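Local coordinates for type II secretion ATPase XpsE (Xanthomonas campestris, PDB 2D28), which is a cytoplasmic ATPase of the type II protein secretion system, modelled here as its N-terminal domain, at residues A[64-69]-A[132-137]. The protein carries 1 engineered substitution. Residues are numbered along the deposited sequence; the frame is centred on the assembly and turned at random.
Sequences LPLVDA and LHVGLR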
ATOM      1  N   LEU A  64      -0.772 -10.679  -3.941  1.00 11.94           N
ATOM      2  CA  LEU A  64       0.516 -10.035  -4.003  1.00 11.00           C
ATOM      3  C   LEU A  64       1.336 -10.492  -2.814  1.00 11.94           C
ATOM      4  O   LEU A  64       0.789 -10.767  -1.727  1.00 11.96           O
ATOM      5  CB  LEU A  64       0.352  -8.500  -3.906  1.00 10.35           C
ATOM      6  CG  LEU A  64      -0.186  -7.794  -5.165  1.00 11.54           C
ATOM      7  CD1 LEU A  64      -0.590  -6.398  -4.817  1.00 10.78           C
ATOM      8  CD2 LEU A  64       0.742  -7.851  -6.355  1.00 13.84           C
ATOM      9  N   PRO A  65       2.643 -10.469  -2.986  1.00 11.59           N
ATOM     10  CA  PRO A  65       3.548 -10.809  -1.891  1.00 12.74           C
ATOM     11  C   PRO A  65       3.578  -9.727  -0.818  1.00 11.35           C
ATOM     12  O   PRO A  65       3.350  -8.567  -1.071  1.00  9.75           O
ATOM     13  CB  PRO A  65       4.903 -10.917  -2.583  1.00 11.46           C
ATOM     14  CG  PRO A  65       4.792  -9.881  -3.702  1.00 12.97           C
ATOM     15  CD  PRO A  65       3.390 -10.086  -4.197  1.00 12.23           C
ATOM     16  N   LEU A  66       3.913 -10.157   0.378  1.00 11.30           N
ATOM     17  CA  LEU A  66       4.069  -9.327   1.544  1.00 13.11           C
ATOM     18  C   LEU A  66       5.575  -9.234   1.851  1.00 14.90           C
ATOM     19  O   LEU A  66       6.289 -10.228   1.749  1.00 15.53           O
ATOM     20  CB  LEU A  66       3.349  -9.926   2.751  1.00 13.54           C
ATOM     21  CG  LEU A  66       1.838  -9.922   2.730  1.00 18.29           C
ATOM     22  CD1 LEU A  66       1.251 -11.005   3.608  1.00 21.94           C
ATOM     23  CD2 LEU A  66       1.328  -8.596   3.160  1.00 20.99           C
ATOM     24  N   VAL A  67       6.048  -8.011   2.147  1.00 14.36           N
ATOM     25  CA  VAL A  67       7.455  -7.750   2.412  1.00 13.18           C
ATOM     26  C   VAL A  67       7.516  -6.968   3.718  1.00 14.24           C
ATOM     27  O   VAL A  67       6.665  -6.122   4.018  1.00 12.45           O
ATOM     28  CB  VAL A  67       8.148  -6.998   1.259  1.00 12.59           C
ATOM     29  CG1 VAL A  67       9.449  -6.281   1.719  1.00 15.61           C
ATOM     30  CG2 VAL A  67       8.391  -7.898   0.095  1.00 14.62           C
ATOM     31  N   ASP A  68       8.509  -7.295   4.532  1.00 16.24           N
ATOM     32  CA  ASP A  68       8.658  -6.624   5.799  1.00 18.02           C
ATOM     33  C   ASP A  68      10.011  -6.009   5.918  1.00 20.09           C
ATOM     34  O   ASP A  68      10.888  -6.267   5.102  1.00 17.61           O
ATOM     35  CB  ASP A  68       8.330  -7.534   6.958  1.00 18.42           C
ATOM     36  CG  ASP A  68       9.254  -8.717   7.068  1.00 18.00           C
ATOM     37  OD1 ASP A  68      10.449  -8.556   7.320  1.00 19.46           O
ATOM     38  OD2 ASP A  68       8.855  -9.837   6.846  1.00 18.80           O
ATOM     39  N   ALA A  69      10.106  -5.210   6.983  1.00 22.90           N
ATOM     40  CA  ALA A  69      11.209  -4.352   7.290  1.00 24.15           C
ATOM     41  C   ALA A  69      12.543  -5.081   7.537  1.00 23.77           C
ATOM     42  O   ALA A  69      13.639  -4.522   7.297  1.00 25.32           O
ATOM     43  CB  ALA A  69      10.776  -3.468   8.523  1.00 24.94           C
ATOM     44  N   LEU A 132       4.725  -5.125  -7.514  1.00 11.09           N
ATOM     45  CA  LEU A 132       4.162  -4.633  -6.293  1.00 10.92           C
ATOM     46  C   LEU A 132       4.377  -5.586  -5.126  1.00 11.82           C
ATOM     47  O   LEU A 132       4.184  -6.768  -5.247  1.00 11.35           O
ATOM     48  CB  LEU A 132       2.671  -4.372  -6.443  1.00 11.00           C
ATOM     49  CG  LEU A 132       2.318  -3.279  -7.490  1.00 11.04           C
ATOM     50  CD1 LEU A 132       0.790  -3.178  -7.601  1.00 12.91           C
ATOM     51  CD2 LEU A 132       3.028  -1.987  -7.096  1.00 11.19           C
ATOM     52  N   HIS A 133       4.791  -5.029  -3.983  1.00 12.22           N
ATOM     53  CA  HIS A 133       4.947  -5.785  -2.751  1.00 10.96           C
ATOM     54  C   HIS A 133       4.243  -5.054  -1.630  1.00 11.12           C
ATOM     55  O   HIS A 133       4.466  -3.830  -1.436  1.00 10.17           O
ATOM     56  CB  HIS A 133       6.426  -5.858  -2.403  1.00 10.98           C
ATOM     57  CG  HIS A 133       7.290  -6.461  -3.471  1.00  8.97           C
ATOM     58  ND1 HIS A 133       8.121  -5.718  -4.267  1.00 16.34           N
ATOM     59  CD2 HIS A 133       7.553  -7.746  -3.776  1.00  2.02           C
ATOM     60  CE1 HIS A 133       8.769  -6.526  -5.102  1.00 13.27           C
ATOM     61  NE2 HIS A 133       8.399  -7.760  -4.851  1.00 14.16           N
ATOM     62  N   VAL A 134       3.355  -5.729  -0.930  1.00 10.28           N
ATOM     63  CA  VAL A 134       2.552  -5.066   0.094  1.00 11.59           C
ATOM     64  C   VAL A 134       3.405  -4.974   1.393  1.00 11.99           C
ATOM     65  O   VAL A 134       4.120  -5.920   1.804  1.00 12.66           O
ATOM     66  CB  VAL A 134       1.221  -5.814   0.371  1.00 10.77           C
ATOM     67  CG1 VAL A 134       0.321  -5.067   1.389  1.00 12.55           C
ATOM     68  CG2 VAL A 134       0.483  -6.194  -0.967  1.00 13.25           C
ATOM     69  N   GLY A 135       3.348  -3.830   2.005  1.00 12.08           N
ATOM     70  CA  GLY A 135       4.008  -3.571   3.286  1.00 10.93           C
ATOM     71  C   GLY A 135       3.099  -2.794   4.226  1.00 10.15           C
ATOM     72  O   GLY A 135       2.122  -2.125   3.841  1.00 10.01           O
ATOM     73  N   LEU A 136       3.362  -2.976   5.513  1.00 10.56           N
ATOM     74  CA  LEU A 136       2.642  -2.305   6.553  1.00 10.55           C
ATOM     75  C   LEU A 136       3.029  -0.774   6.403  1.00 11.47           C
ATOM     76  O   LEU A 136       4.190  -0.387   6.082  1.00 10.81           O
ATOM     77  CB  LEU A 136       3.002  -2.838   7.961  1.00 12.01           C
ATOM     78  CG  LEU A 136       2.222  -4.051   8.520  1.00 12.83           C
ATOM     79  CD1 LEU A 136       2.565  -5.326   7.754  1.00 14.81           C
ATOM     80  CD2 LEU A 136       2.631  -4.182  10.015  1.00 17.81           C
ATOM     81  N   ARG A 137       1.988   0.017   6.472  1.00 10.84           N
ATOM     82  CA  ARG A 137       2.050   1.433   6.227  1.00 12.27           C
ATOM     83  C   ARG A 137       3.224   2.091   6.966  1.00 13.91           C
ATOM     84  O   ARG A 137       3.991   2.860   6.378  1.00 11.41           O
ATOM     85  CB  ARG A 137       0.734   2.084   6.633  1.00 12.35           C
ATOM     86  CG  ARG A 137       0.576   3.589   6.139  1.00 14.79           C
ATOM     87  CD  ARG A 137      -0.789   4.220   6.514  1.00 19.72           C
ATOM     88  NE  ARG A 137      -1.813   3.291   6.047  1.00 19.03           N
ATOM     89  CZ  ARG A 137      -2.208   3.187   4.792  1.00 18.87           C
ATOM     90  NH1 ARG A 137      -2.998   2.197   4.488  1.00 18.31           N
ATOM     91  NH2 ARG A 137      -1.843   4.087   3.865  1.00 18.17           N
TER
HETATM   92  O   HOH W   1       5.553  -4.943   6.014  1.00 18.16           O
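In the MshEN-family region of this N-terminal domain, the loop that follows helix 51-62 runs along strand 130-134, an outermost strand of the three-stranded mixed sheet, and joins it through a single parallel beta bridge between Leu-66 and Val-134. Two backbone hydrogen bonds grip Val-134 from the residues flanking Leu-66. Val-134 N donates to Pro-65 O at 2.8 Å, and Val-134 O accepts from Val-67 N at 2.9 Å; both bonds are nearly straight and lie close to the C=O axis of the acceptor. The two short segments run 48° apart, so the backbones are closest at Leu-66 and Val-134 and diverge to both sides. On the other edge of the strand, His-133 bonds through its backbone to Leu-108 and Ile-110, so the loop adds one bridge to the sheet edge.

The Leu-64 side chain can be followed outward along the apolar face it shares with Leu-132 and Val-134. Leu-64 CB lies 3.7 Å from Val-134 CG2; with CG anti to the carbonyl carbon (chi1 -75°), CD1 stays near the same methyl while CD2 turns to Leu-132, meeting its O and CB. Leu-66 lies alongside Val-134, pointing the same way, and its CD2 touches Val-134 CB at 3.9 Å; its side chain also packs on Glu-56 and Ala-59 of helix 51-62. Across the backbone from these leucines, Pro-65 CG meets the imidazole of His-133 obliquely at CD2, 3.5 Å away, while Val-67 CG2 packs on His-133 CB and the ring atoms CG and CD2.

Where the backbones have separated, a water links them: it bonds to Val-67 O, which also accepts from Trp-109 NE1, and accepts the N-H of Leu-136, the N-cap residue of helix 137-147, with 3.0 Å between the water oxygen and Leu-136 N.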